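Local coordinates for ABC transporter sugar binding protein (Xanthomonas axonopodis pv. citri, PDB 3UOR), which probably captures maltose or a related sugar in the periplasm and hands it to a membrane-bound ABC transporter for uptake, at residues 72-77 against 81-86; 68-73 against 91-96; 145-150 against 160-165; 151-156 against 258-263. All blocks are in the same frame, centred on the assembly; numbering follows the deposited sequence.

Contact 1 (72-77 against 81-86); sequences EKLLTA and DGLPDV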
loop_
_atom_site.group_PDB
_atom_site.type_symbol
_atom_site.label_atom_id
_atom_site.label_comp_id
_atom_site.label_asym_id
_atom_site.label_seq_id
_atom_site.Cartn_x
_atom_site.Cartn_y
_atom_site.Cartn_z
ATOM N N GLU A 72 0.679 -13.669 14.542
ATOM C CA GLU A 72 0.544 -14.613 15.645
ATOM C C GLU A 72 1.646 -14.411 16.661
ATOM O O GLU A 72 1.394 -14.388 17.866
ATOM C CB GLU A 72 0.603 -16.054 15.151
ATOM C CG GLU A 72 -0.722 -16.627 14.710
ATOM C CD GLU A 72 -0.633 -18.117 14.441
ATOM O OE1 GLU A 72 -0.126 -18.849 15.322
ATOM O OE2 GLU A 72 -1.066 -18.552 13.350
ATOM N N LYS A 73 2.879 -14.291 16.183
ATOM C CA LYS A 73 3.995 -14.161 17.105
ATOM C C LYS A 73 3.790 -12.953 18.027
ATOM O O LYS A 73 4.180 -12.978 19.195
ATOM C CB LYS A 73 5.326 -14.077 16.354
ATOM C CG LYS A 73 6.530 -13.927 17.276
ATOM C CD LYS A 73 7.825 -14.378 16.622
ATOM C CE LYS A 73 8.885 -14.660 17.684
ATOM N NZ LYS A 73 10.128 -15.270 17.131
ATOM N N LEU A 74 3.149 -11.912 17.498
ATOM C CA LEU A 74 2.948 -10.667 18.232
ATOM C C LEU A 74 1.832 -10.781 19.256
ATOM O O LEU A 74 2.036 -10.470 20.427
ATOM C CB LEU A 74 2.668 -9.513 17.276
ATOM C CG LEU A 74 3.913 -8.874 16.654
ATOM C CD1 LEU A 74 3.522 -7.957 15.501
ATOM C CD2 LEU A 74 4.738 -8.125 17.702
ATOM N N LEU A 75 0.652 -11.210 18.821
ATOM C CA LEU A 75 -0.433 -11.499 19.749
ATOM C C LEU A 75 0.070 -12.439 20.840
ATOM O O LEU A 75 -0.226 -12.258 22.021
ATOM C CB LEU A 75 -1.618 -12.132 19.020
ATOM C CG LEU A 75 -2.374 -11.221 18.056
ATOM C CD1 LEU A 75 -3.583 -11.951 17.497
ATOM C CD2 LEU A 75 -2.795 -9.944 18.766
ATOM N N THR A 76 0.851 -13.432 20.428
ATOM C CA THR A 76 1.441 -14.394 21.350
ATOM C C THR A 76 2.432 -13.746 22.315
ATOM O O THR A 76 2.319 -13.909 23.531
ATOM C CB THR A 76 2.134 -15.539 20.585
ATOM O OG1 THR A 76 1.140 -16.426 20.048
ATOM C CG2 THR A 76 3.074 -16.311 21.509
ATOM N N ALA A 77 3.406 -13.020 21.772
ATOM C CA ALA A 77 4.381 -12.324 22.604
ATOM C C ALA A 77 3.685 -11.346 23.542
ATOM O O ALA A 77 4.124 -11.140 24.674
ATOM C CB ALA A 77 5.401 -11.602 21.744
ATOM N N ASP A 81 3.923 -11.400 27.607
ATOM C CA ASP A 81 4.744 -10.286 28.073
ATOM C C ASP A 81 6.158 -10.265 27.468
ATOM O O ASP A 81 7.129 -9.928 28.150
ATOM C CB ASP A 81 4.827 -10.311 29.597
ATOM C CG ASP A 81 5.190 -8.960 30.183
ATOM O OD1 ASP A 81 4.940 -8.761 31.392
ATOM O OD2 ASP A 81 5.717 -8.097 29.444
ATOM N N GLY A 82 6.271 -10.605 26.187
ATOM C CA GLY A 82 7.571 -10.684 25.539
ATOM C C GLY A 82 7.681 -9.915 24.238
ATOM O O GLY A 82 8.366 -10.349 23.307
ATOM N N LEU A 83 7.005 -8.771 24.174
ATOM C CA LEU A 83 7.051 -7.899 23.003
ATOM C C LEU A 83 8.406 -7.210 22.875
ATOM O O LEU A 83 9.041 -6.887 23.873
ATOM C CB LEU A 83 5.959 -6.830 23.085
ATOM C CG LEU A 83 4.507 -7.291 23.091
ATOM C CD1 LEU A 83 3.585 -6.085 23.196
ATOM C CD2 LEU A 83 4.205 -8.113 21.839
ATOM N N PRO A 84 8.847 -6.967 21.636
ATOM C CA PRO A 84 10.105 -6.245 21.443
ATOM C C PRO A 84 9.906 -4.780 21.794
ATOM O O PRO A 84 8.783 -4.374 22.086
ATOM C CB PRO A 84 10.357 -6.401 19.949
ATOM C CG PRO A 84 8.986 -6.514 19.364
ATOM C CD PRO A 84 8.160 -7.252 20.365
ATOM N N ASP A 85 10.977 -3.997 21.768
ATOM C CA ASP A 85 10.877 -2.563 22.026
ATOM C C ASP A 85 10.368 -1.836 20.802
ATOM O O ASP A 85 9.416 -1.061 20.876
ATOM C CB ASP A 85 12.244 -2.002 22.407
ATOM C CG ASP A 85 12.882 -2.774 23.543
ATOM O OD1 ASP A 85 13.892 -3.473 23.305
ATOM O OD2 ASP A 85 12.345 -2.703 24.664
ATOM N N VAL A 86 11.019 -2.084 19.675
ATOM C CA VAL A 86 10.614 -1.468 18.428
ATOM C C VAL A 86 10.122 -2.543 17.460
ATOM O O VAL A 86 10.623 -3.672 17.446
ATOM C CB VAL A 86 11.761 -0.652 17.830
ATOM C CG1 VAL A 86 11.346 -0.038 16.488
ATOM C CG2 VAL A 86 12.177 0.425 18.816
#
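Gly-82 N reaches back to Ala-77 O across a Schellman motif whose positive-phi residue is an aspartate, Asp-81, where glycine is common. This 6→1 bond, which ends helix 67-79, is 2.7 Å long and almost straight (176°). Asp-81, at phi 57°, reverses the chain to make this possible. Its own amide also comes near Ala-77 O but at a poor angle, and bonds instead to the carbonyl of the residue following Ala-77. The reversal brings Leu-83 back against the helix. With CG placed beside its own backbone N (chi1 -63°), Leu-83 turns its CD2 branch inward, where it lies 3.7 Å from Ala-77 CB and 3.5 Å from the carbonyl oxygen of Leu-74. The Leu-74 and Leu-83 side chains cross at about a right angle and meet through their CD2 methyls, 4.2 Å apart. Leu-74 CD2 also approaches Pro-84 CD at 4.4 Å. Trp-35 of strand 30-36 touches Leu-74, Ala-77 and Pro-84, while Phe-308 packs on Leu-74, Leu-83 and Pro-84. The chain thus passes from helix 67-79 toward strand 86-90 with one short, straight bond satisfying a carbonyl at the helix end, and with aliphatic packing beside it that sets Leu-74 against both aromatic residues and Leu-83 against Phe-308.

Contact 2 (68-73 against 91-96); sequences TAAHEK and NTWLPE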
loop_
_atom_site.group_PDB
_atom_site.type_symbol
_atom_site.label_atom_id
_atom_site.label_comp_id
_atom_site.label_asym_id
_atom_site.label_seq_id
_atom_site.Cartn_x
_atom_site.Cartn_y
_atom_site.Cartn_z
ATOM N N THR A 68 3.966 -14.021 7.417
ATOM C CA THR A 68 2.880 -14.978 7.594
ATOM C C THR A 68 2.750 -15.465 9.036
ATOM O O THR A 68 1.721 -16.026 9.411
ATOM C CB THR A 68 3.041 -16.188 6.657
ATOM O OG1 THR A 68 4.301 -16.824 6.909
ATOM C CG2 THR A 68 2.986 -15.737 5.211
ATOM N N ALA A 69 3.791 -15.255 9.837
ATOM C CA ALA A 69 3.791 -15.681 11.235
ATOM C C ALA A 69 3.856 -14.498 12.188
ATOM O O ALA A 69 3.782 -14.661 13.405
ATOM C CB ALA A 69 4.956 -16.598 11.491
ATOM N N ALA A 70 4.001 -13.305 11.630
ATOM C CA ALA A 70 4.241 -12.117 12.430
ATOM C C ALA A 70 3.055 -11.766 13.317
ATOM O O ALA A 70 3.230 -11.448 14.493
ATOM C CB ALA A 70 4.586 -10.958 11.539
ATOM N N HIS A 71 1.852 -11.817 12.758
ATOM C CA HIS A 71 0.662 -11.453 13.517
ATOM C C HIS A 71 0.399 -12.381 14.708
ATOM O O HIS A 71 -0.056 -11.935 15.757
ATOM C CB HIS A 71 -0.572 -11.399 12.622
ATOM C CG HIS A 71 -1.718 -10.667 13.242
ATOM N ND1 HIS A 71 -2.548 -11.242 14.181
ATOM C CD2 HIS A 71 -2.158 -9.396 13.077
ATOM C CE1 HIS A 71 -3.457 -10.360 14.560
ATOM N NE2 HIS A 71 -3.242 -9.233 13.905
ATOM N N GLU A 72 0.679 -13.669 14.542
ATOM C CA GLU A 72 0.544 -14.613 15.645
ATOM C C GLU A 72 1.646 -14.411 16.661
ATOM O O GLU A 72 1.394 -14.388 17.866
ATOM C CB GLU A 72 0.603 -16.054 15.151
ATOM C CG GLU A 72 -0.722 -16.627 14.710
ATOM C CD GLU A 72 -0.633 -18.117 14.441
ATOM O OE1 GLU A 72 -0.126 -18.849 15.322
ATOM O OE2 GLU A 72 -1.066 -18.552 13.350
ATOM N N LYS A 73 2.879 -14.291 16.183
ATOM C CA LYS A 73 3.995 -14.161 17.105
ATOM C C LYS A 73 3.790 -12.953 18.027
ATOM O O LYS A 73 4.180 -12.978 19.195
ATOM C CB LYS A 73 5.326 -14.077 16.354
ATOM C CG LYS A 73 6.530 -13.927 17.276
ATOM C CD LYS A 73 7.825 -14.378 16.622
ATOM C CE LYS A 73 8.885 -14.660 17.684
ATOM N NZ LYS A 73 10.128 -15.270 17.131
ATOM N N ASN A 91 0.667 -1.155 8.199
ATOM C CA ASN A 91 -0.133 -0.078 8.759
ATOM C C ASN A 91 -1.638 -0.356 8.902
ATOM O O ASN A 91 -2.348 0.440 9.494
ATOM C CB ASN A 91 0.199 1.280 8.122
ATOM C CG ASN A 91 -0.039 1.293 6.661
ATOM O OD1 ASN A 91 -0.759 0.439 6.156
ATOM N ND2 ASN A 91 0.566 2.256 5.951
ATOM N N THR A 92 -2.126 -1.486 8.392
ATOM C CA THR A 92 -3.524 -1.847 8.631
ATOM C C THR A 92 -3.651 -2.642 9.937
ATOM O O THR A 92 -4.752 -2.876 10.429
ATOM C CB THR A 92 -4.177 -2.627 7.451
ATOM O OG1 THR A 92 -3.391 -3.768 7.137
ATOM C CG2 THR A 92 -4.281 -1.755 6.214
ATOM N N TRP A 93 -2.511 -3.035 10.495
ATOM C CA TRP A 93 -2.464 -3.697 11.792
ATOM C C TRP A 93 -2.532 -2.721 12.964
ATOM O O TRP A 93 -2.845 -3.120 14.072
ATOM C CB TRP A 93 -1.187 -4.527 11.926
ATOM C CG TRP A 93 -1.127 -5.681 11.001
ATOM C CD1 TRP A 93 -2.018 -5.982 10.014
ATOM C CD2 TRP A 93 -0.125 -6.701 10.963
ATOM N NE1 TRP A 93 -1.630 -7.125 9.363
ATOM C CE2 TRP A 93 -0.472 -7.587 9.930
ATOM C CE3 TRP A 93 1.028 -6.951 11.704
ATOM C CZ2 TRP A 93 0.290 -8.699 9.620
ATOM C CZ3 TRP A 93 1.782 -8.051 11.396
ATOM C CH2 TRP A 93 1.410 -8.917 10.365
ATOM N N LEU A 94 -2.219 -1.450 12.734
ATOM C CA LEU A 94 -2.182 -0.465 13.827
ATOM C C LEU A 94 -3.463 -0.404 14.660
ATOM O O LEU A 94 -3.390 -0.412 15.888
ATOM C CB LEU A 94 -1.876 0.932 13.291
ATOM C CG LEU A 94 -0.541 1.572 13.629
ATOM C CD1 LEU A 94 0.590 0.627 13.302
ATOM C CD2 LEU A 94 -0.403 2.859 12.853
ATOM N N PRO A 95 -4.639 -0.309 14.002
ATOM C CA PRO A 95 -5.867 -0.131 14.784
ATOM C C PRO A 95 -6.051 -1.257 15.786
ATOM O O PRO A 95 -6.483 -1.017 16.904
ATOM C CB PRO A 95 -6.960 -0.174 13.720
ATOM C CG PRO A 95 -6.306 0.361 12.512
ATOM C CD PRO A 95 -4.910 -0.217 12.557
ATOM N N GLU A 96 -5.697 -2.472 15.399
ATOM C CA GLU A 96 -5.809 -3.598 16.305
ATOM C C GLU A 96 -4.869 -3.475 17.497
ATOM O O GLU A 96 -5.304 -3.589 18.646
ATOM C CB GLU A 96 -5.569 -4.923 15.584
ATOM C CG GLU A 96 -5.667 -6.121 16.532
ATOM C CD GLU A 96 -5.655 -7.452 15.806
ATOM O OE1 GLU A 96 -5.580 -7.450 14.556
ATOM O OE2 GLU A 96 -5.727 -8.498 16.485
#
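His-71 and Trp-93 form a T-shaped pair, the imidazole standing edge-on over the six-membered ring of the indole with the two planes at 89° and the centroids 5.1 Å apart. This is the tight part of the contact. His-71 CD2 points at the fused bond of the indole, 4.0 Å from Trp-93 CD2, and His-71 CB adds a CH-pi contact over the same face, 4.3 Å from the centroid of the six-membered ring. Swinging CG away from the backbone N (chi1 -163°) is what carries the imidazole out over the indole. Ala-70 CB instead meets the indole rim in its plane, 4.0 Å from Trp-93 CH2. Helix 67-79 is the connection between strands 58-64 and 86-90, both parallel to strand 30-36, in a beta-alpha-beta crossover of the lobe; the next helix, 94-99, lies beside it, and this contact joins the two. Trp-93 NE1 turns elsewhere, to a weak hydrogen bond with Glu-378 OE1. The looser side is polar and partly exposed. There the extended Glu-96 comes from the direction opposite to His-71, and NE2 of His-71 donates to its OE1 at 3.0 Å. The bond is bent (149°): OE1 sits near the imidazole plane, yet the nitrogen approaches from well above the carboxylate plane. Glu-96 also rests on Leu-75, one turn further along helix 67-79.

Contact 3 (145-150 against 160-165); sequences RLLFYR and SQMPKT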
loop_
_atom_site.group_PDB
_atom_site.type_symbol
_atom_site.label_atom_id
_atom_site.label_comp_id
_atom_site.label_asym_id
_atom_site.label_seq_id
_atom_site.Cartn_x
_atom_site.Cartn_y
_atom_site.Cartn_z
ATOM N N ARG A 145 0.058 1.488 -5.417
ATOM C CA ARG A 145 -0.021 0.777 -6.693
ATOM C C ARG A 145 -0.353 1.729 -7.825
ATOM O O ARG A 145 -1.240 2.560 -7.696
ATOM C CB ARG A 145 -1.114 -0.310 -6.614
ATOM C CG ARG A 145 -0.947 -1.256 -5.407
ATOM C CD ARG A 145 0.441 -1.884 -5.418
ATOM N NE ARG A 145 0.719 -2.628 -4.189
ATOM C CZ ARG A 145 0.246 -3.847 -3.929
ATOM N NH1 ARG A 145 -0.532 -4.468 -4.818
ATOM N NH2 ARG A 145 0.550 -4.447 -2.779
ATOM N N LEU A 146 0.358 1.620 -8.937
ATOM C CA LEU A 146 0.127 2.532 -10.052
ATOM C C LEU A 146 0.498 1.788 -11.335
ATOM O O LEU A 146 0.762 0.582 -11.290
ATOM C CB LEU A 146 0.929 3.843 -9.855
ATOM C CG LEU A 146 2.426 3.769 -9.540
ATOM C CD1 LEU A 146 3.164 2.956 -10.597
ATOM C CD2 LEU A 146 3.084 5.178 -9.371
ATOM N N LEU A 147 0.532 2.474 -12.476
ATOM C CA LEU A 147 0.732 1.776 -13.752
ATOM C C LEU A 147 2.174 1.674 -14.217
ATOM O O LEU A 147 2.815 2.679 -14.451
ATOM C CB LEU A 147 -0.076 2.453 -14.868
ATOM C CG LEU A 147 -1.567 2.652 -14.605
ATOM C CD1 LEU A 147 -2.145 3.580 -15.659
ATOM C CD2 LEU A 147 -2.311 1.317 -14.602
ATOM N N PHE A 148 2.673 0.455 -14.368
ATOM C CA PHE A 148 3.876 0.203 -15.150
ATOM C C PHE A 148 3.390 0.083 -16.579
ATOM O O PHE A 148 2.360 -0.536 -16.814
ATOM C CB PHE A 148 4.535 -1.118 -14.716
ATOM C CG PHE A 148 5.205 -1.040 -13.383
ATOM C CD1 PHE A 148 6.592 -0.965 -13.289
ATOM C CD2 PHE A 148 4.463 -1.002 -12.226
ATOM C CE1 PHE A 148 7.219 -0.874 -12.053
ATOM C CE2 PHE A 148 5.092 -0.898 -10.983
ATOM C CZ PHE A 148 6.468 -0.840 -10.901
ATOM N N TYR A 149 4.117 0.660 -17.533
ATOM C CA TYR A 149 3.656 0.667 -18.915
ATOM C C TYR A 149 4.766 0.523 -19.934
ATOM O O TYR A 149 5.898 0.947 -19.692
ATOM C CB TYR A 149 2.845 1.925 -19.229
ATOM C CG TYR A 149 3.641 3.206 -19.255
ATOM C CD1 TYR A 149 4.029 3.840 -18.068
ATOM C CD2 TYR A 149 4.002 3.791 -20.463
ATOM C CE1 TYR A 149 4.762 5.033 -18.088
ATOM C CE2 TYR A 149 4.730 4.980 -20.500
ATOM C CZ TYR A 149 5.106 5.597 -19.313
ATOM O OH TYR A 149 5.804 6.773 -19.364
ATOM N N ARG A 150 4.421 -0.087 -21.070
ATOM C CA ARG A 150 5.308 -0.170 -22.225
ATOM C C ARG A 150 5.163 1.093 -23.069
ATOM O O ARG A 150 4.117 1.318 -23.689
ATOM C CB ARG A 150 4.975 -1.401 -23.066
ATOM C CG ARG A 150 5.284 -2.738 -22.371
ATOM C CD ARG A 150 6.700 -3.199 -22.681
ATOM N NE ARG A 150 6.973 -3.205 -24.130
ATOM C CZ ARG A 150 6.760 -4.252 -24.928
ATOM N NH1 ARG A 150 6.278 -5.385 -24.431
ATOM N NH2 ARG A 150 7.037 -4.176 -26.224
ATOM N N SER A 160 1.778 9.564 -26.755
ATOM C CA SER A 160 3.022 9.869 -26.078
ATOM C C SER A 160 2.777 10.158 -24.595
ATOM O O SER A 160 3.707 10.118 -23.797
ATOM C CB SER A 160 3.685 11.087 -26.713
ATOM O OG SER A 160 3.020 12.280 -26.325
ATOM N N GLN A 161 1.531 10.475 -24.245
ATOM C CA GLN A 161 1.150 10.768 -22.861
ATOM C C GLN A 161 0.366 9.598 -22.272
ATOM O O GLN A 161 -0.488 9.000 -22.941
ATOM C CB GLN A 161 0.230 11.998 -22.816
ATOM C CG GLN A 161 0.780 13.241 -23.504
ATOM C CD GLN A 161 2.137 13.607 -22.988
ATOM O OE1 GLN A 161 2.283 14.055 -21.845
ATOM N NE2 GLN A 161 3.155 13.412 -23.824
ATOM N N MET A 162 0.642 9.264 -21.020
ATOM C CA MET A 162 -0.216 8.327 -20.317
ATOM C C MET A 162 -1.483 9.084 -19.947
ATOM O O MET A 162 -1.450 10.299 -19.783
ATOM C CB MET A 162 0.477 7.743 -19.080
ATOM C CG MET A 162 1.460 6.629 -19.397
ATOM S SD MET A 162 0.626 5.132 -19.951
ATOM C CE MET A 162 0.296 4.408 -18.331
ATOM N N PRO A 163 -2.615 8.365 -19.856
ATOM C CA PRO A 163 -3.930 8.907 -19.470
ATOM C C PRO A 163 -3.922 9.387 -18.027
ATOM O O PRO A 163 -3.187 8.802 -17.227
ATOM C CB PRO A 163 -4.859 7.689 -19.574
ATOM C CG PRO A 163 -3.927 6.491 -19.398
ATOM C CD PRO A 163 -2.657 6.913 -20.102
ATOM N N LYS A 164 -4.710 10.415 -17.698
ATOM C CA LYS A 164 -4.785 10.884 -16.316
ATOM C C LYS A 164 -6.192 10.801 -15.766
ATOM O O LYS A 164 -6.381 10.816 -14.547
ATOM C CB LYS A 164 -4.283 12.328 -16.180
ATOM C CG LYS A 164 -2.831 12.527 -16.586
ATOM C CD LYS A 164 -2.376 13.962 -16.304
ATOM C CE LYS A 164 -0.896 14.124 -16.617
ATOM N NZ LYS A 164 -0.322 15.312 -15.921
ATOM N N THR A 165 -7.181 10.747 -16.659
ATOM C CA THR A 165 -8.551 10.552 -16.230
ATOM C C THR A 165 -9.014 9.140 -16.581
ATOM O O THR A 165 -8.493 8.505 -17.496
ATOM C CB THR A 165 -9.494 11.532 -16.906
ATOM O OG1 THR A 165 -9.690 11.113 -18.261
ATOM C CG2 THR A 165 -8.895 12.947 -16.894
#
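Leu-147, the first residue of strand segment 145-150 to reach the loop, meets the terminal methyl of Met-162: its CD1 lies 3.7 Å from Met-162 CE. Phe-148 points to the other side of the sheet, where its ring meets that of Phe-272. Tyr-149 returns to the loop side and gives the larger share on the strand side. Met-162 lies over one face of its ring, with CG 3.7 Å from the ring centroid and only 6° off the normal. The thioether follows the same face, SD 3.9 Å from the centroid, a Met-aromatic contact. Bends at chi2 (-70°) and chi3 (-86°) fold the methionine over the ring, leaving CE 3.7 Å from Tyr-149 CB and bridging the two strand residues. Arg-150, again on the far side, occupies the N-cap position, right before helix 151-156. Strand 134-150 lies between strands 259-264 and 284-287, whose Phe-261 and Ala-287 both touch Met-162, while helix 166-180 covers Leu-147 and Pro-163 through Met-169.

Contact 4 (151-156 against 258-263); sequences KDLLRE and YYAFYL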
loop_
_atom_site.group_PDB
_atom_site.type_symbol
_atom_site.label_atom_id
_atom_site.label_comp_id
_atom_site.label_asym_id
_atom_site.label_seq_id
_atom_site.Cartn_x
_atom_site.Cartn_y
_atom_site.Cartn_z
ATOM N N LYS A 151 6.207 1.922 -23.071
ATOM C CA LYS A 151 6.208 3.180 -23.813
ATOM C C LYS A 151 6.021 2.963 -25.309
ATOM O O LYS A 151 5.232 3.653 -25.958
ATOM C CB LYS A 151 7.507 3.950 -23.576
ATOM C CG LYS A 151 7.691 4.429 -22.155
ATOM C CD LYS A 151 8.985 5.227 -21.996
ATOM C CE LYS A 151 9.181 5.667 -20.541
ATOM N NZ LYS A 151 10.497 6.322 -20.294
ATOM N N ASP A 152 6.767 2.011 -25.851
ATOM C CA ASP A 152 6.650 1.668 -27.262
ATOM C C ASP A 152 5.218 1.252 -27.616
ATOM O O ASP A 152 4.644 1.762 -28.571
ATOM C CB ASP A 152 7.663 0.581 -27.632
ATOM C CG ASP A 152 7.562 -0.650 -26.740
ATOM O OD1 ASP A 152 6.966 -0.553 -25.650
ATOM O OD2 ASP A 152 8.086 -1.718 -27.126
ATOM N N LEU A 153 4.624 0.352 -26.837
ATOM C CA LEU A 153 3.250 -0.086 -27.118
ATOM C C LEU A 153 2.254 1.073 -27.004
ATOM O O LEU A 153 1.283 1.144 -27.749
ATOM C CB LEU A 153 2.844 -1.243 -26.198
ATOM C CG LEU A 153 3.092 -2.682 -26.681
ATOM C CD1 LEU A 153 4.476 -2.837 -27.267
ATOM C CD2 LEU A 153 2.858 -3.728 -25.574
ATOM N N LEU A 154 2.501 1.986 -26.067
ATOM C CA LEU A 154 1.653 3.163 -25.901
ATOM C C LEU A 154 1.730 4.061 -27.141
ATOM O O LEU A 154 0.706 4.546 -27.644
ATOM C CB LEU A 154 2.075 3.956 -24.665
ATOM C CG LEU A 154 1.259 5.214 -24.386
ATOM C CD1 LEU A 154 -0.184 4.860 -24.050
ATOM C CD2 LEU A 154 1.891 5.984 -23.242
ATOM N N ARG A 155 2.952 4.270 -27.623
ATOM C CA ARG A 155 3.211 5.065 -28.823
ATOM C C ARG A 155 2.608 4.412 -30.076
ATOM O O ARG A 155 2.049 5.096 -30.938
ATOM C CB ARG A 155 4.730 5.307 -28.988
ATOM C CG ARG A 155 5.147 5.944 -30.334
ATOM C CD ARG A 155 6.633 6.304 -30.367
ATOM N NE ARG A 155 7.454 5.417 -29.550
ATOM C CZ ARG A 155 8.017 5.775 -28.396
ATOM N NH1 ARG A 155 7.847 7.018 -27.943
ATOM N NH2 ARG A 155 8.751 4.896 -27.694
ATOM N N GLU A 156 2.684 3.088 -30.164
ATOM C CA GLU A 156 2.099 2.399 -31.305
ATOM C C GLU A 156 0.594 2.570 -31.336
ATOM O O GLU A 156 -0.003 2.636 -32.406
ATOM C CB GLU A 156 2.507 0.928 -31.334
ATOM C CG GLU A 156 4.001 0.794 -31.644
ATOM C CD GLU A 156 4.546 -0.598 -31.422
ATOM O OE1 GLU A 156 3.742 -1.554 -31.307
ATOM O OE2 GLU A 156 5.787 -0.726 -31.370
ATOM N N TYR A 258 2.149 -9.159 -24.050
ATOM C CA TYR A 258 0.843 -9.759 -23.745
ATOM C C TYR A 258 -0.131 -8.717 -23.179
ATOM O O TYR A 258 -1.345 -8.839 -23.328
ATOM C CB TYR A 258 0.994 -10.941 -22.771
ATOM C CG TYR A 258 -0.298 -11.702 -22.463
ATOM C CD1 TYR A 258 -1.185 -12.064 -23.474
ATOM C CD2 TYR A 258 -0.605 -12.092 -21.163
ATOM C CE1 TYR A 258 -2.357 -12.772 -23.190
ATOM C CE2 TYR A 258 -1.772 -12.804 -20.870
ATOM C CZ TYR A 258 -2.641 -13.136 -21.883
ATOM O OH TYR A 258 -3.788 -13.838 -21.581
ATOM N N TYR A 259 0.411 -7.694 -22.524
ATOM C CA TYR A 259 -0.386 -6.564 -22.060
ATOM C C TYR A 259 0.520 -5.352 -21.938
ATOM O O TYR A 259 1.696 -5.494 -21.609
ATOM C CB TYR A 259 -1.068 -6.875 -20.716
ATOM C CG TYR A 259 -0.206 -7.648 -19.745
ATOM C CD1 TYR A 259 -0.325 -9.028 -19.630
ATOM C CD2 TYR A 259 0.727 -7.001 -18.953
ATOM C CE1 TYR A 259 0.455 -9.733 -18.763
ATOM C CE2 TYR A 259 1.526 -7.704 -18.077
ATOM C CZ TYR A 259 1.385 -9.071 -17.988
ATOM O OH TYR A 259 2.164 -9.784 -17.108
ATOM N N ALA A 260 -0.039 -4.170 -22.196
ATOM C CA ALA A 260 0.721 -2.927 -22.203
ATOM C C ALA A 260 0.922 -2.302 -20.815
ATOM O O ALA A 260 1.976 -1.680 -20.545
ATOM C CB ALA A 260 0.040 -1.932 -23.134
ATOM N N PHE A 261 -0.095 -2.438 -19.954
ATOM C CA PHE A 261 -0.050 -1.906 -18.583
ATOM C C PHE A 261 -0.110 -3.012 -17.544
ATOM O O PHE A 261 -0.756 -4.055 -17.733
ATOM C CB PHE A 261 -1.230 -0.960 -18.279
ATOM C CG PHE A 261 -1.380 0.195 -19.233
ATOM C CD1 PHE A 261 -0.302 0.671 -19.964
ATOM C CD2 PHE A 261 -2.612 0.830 -19.368
ATOM C CE1 PHE A 261 -0.449 1.754 -20.818
ATOM C CE2 PHE A 261 -2.768 1.905 -20.222
ATOM C CZ PHE A 261 -1.686 2.372 -20.946
ATOM N N TYR A 262 0.521 -2.744 -16.411
ATOM C CA TYR A 262 0.470 -3.618 -15.259
ATOM C C TYR A 262 0.300 -2.713 -14.040
ATOM O O TYR A 262 1.137 -1.846 -13.779
ATOM C CB TYR A 262 1.752 -4.447 -15.184
ATOM C CG TYR A 262 1.865 -5.380 -13.999
ATOM C CD1 TYR A 262 0.805 -6.182 -13.608
ATOM C CD2 TYR A 262 3.062 -5.501 -13.311
ATOM C CE1 TYR A 262 0.923 -7.052 -12.529
ATOM C CE2 TYR A 262 3.198 -6.377 -12.223
ATOM C CZ TYR A 262 2.126 -7.140 -11.841
ATOM O OH TYR A 262 2.262 -7.993 -10.773
ATOM N N LEU A 263 -0.804 -2.892 -13.322
ATOM C CA LEU A 263 -1.096 -2.079 -12.156
ATOM C C LEU A 263 -0.492 -2.697 -10.897
ATOM O O LEU A 263 -1.032 -3.660 -10.366
ATOM C CB LEU A 263 -2.604 -1.928 -12.006
ATOM C CG LEU A 263 -3.114 -0.670 -11.301
ATOM C CD1 LEU A 263 -4.618 -0.606 -11.403
ATOM C CD2 LEU A 263 -2.649 -0.668 -9.840
#
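Asp-152 OD1 is gripped by two groups: the backbone N of neighbouring Leu-153, in a weak bond of 2.8 Å bent to 136°, and the guanidinium of Arg-150 through its NE. The other oxygen, OD2, forms a salt bridge with Arg-150 NH2, so the carboxylate is tied to the residue that precedes the helix. This is a strand-to-helix junction of the alpha/beta lobe: strand 134-150 runs straight into the short helix 151-156, which packs against the corner where its antiparallel neighbour, strand 259-264, turns at Ala-260. No hydrogen bond crosses from the helix to that corner; the joint is wholly apolar and buried. Leu-153 faces the bend, and its CD2 sits 4.1 Å from both CA and CB of Ala-260, covering backbone and methyl together. Leu-154, one residue on, starts off along the flank of the contact, but with CG opposite the backbone N (chi1 180°) its end comes back toward Phe-261. Val-172 of helix 166-180 touches both Leu-154 and Phe-261, and Met-162 does likewise from the loop, filling out the core. Ile-176 of the same helix packs on Ala-260 and Phe-261. The side chain of Tyr-259 leaves away from the helix, and its OH bonds to Val-250 O. Leu-154 meets a ring edge with its methyl: CD1 lies 4.3 Å from Phe-261 CZ, near the ring plane.

In the fold
Contacts 1 and 2 share helix 67-79, their centres about 10 Å apart, and touch where Leu-75 packs on Glu-96. Contacts 3 and 4 lie on the other side of the chain's centre, their centres about 33 to 45 Å from those of contacts 1 and 2, and are joined by pairing of strands 134-150 and 259-264. Neither has a hydrogen bond between its segments; contact 4 is the fully buried one. Contact 3, partly exposed, lays a methionine over one tyrosine face and against a leucine. Contacts 1 and 2, also partly buried, mix apolar packing with one hydrogen bond each, backbone to backbone in contact 1 and side chain to side chain in contact 2.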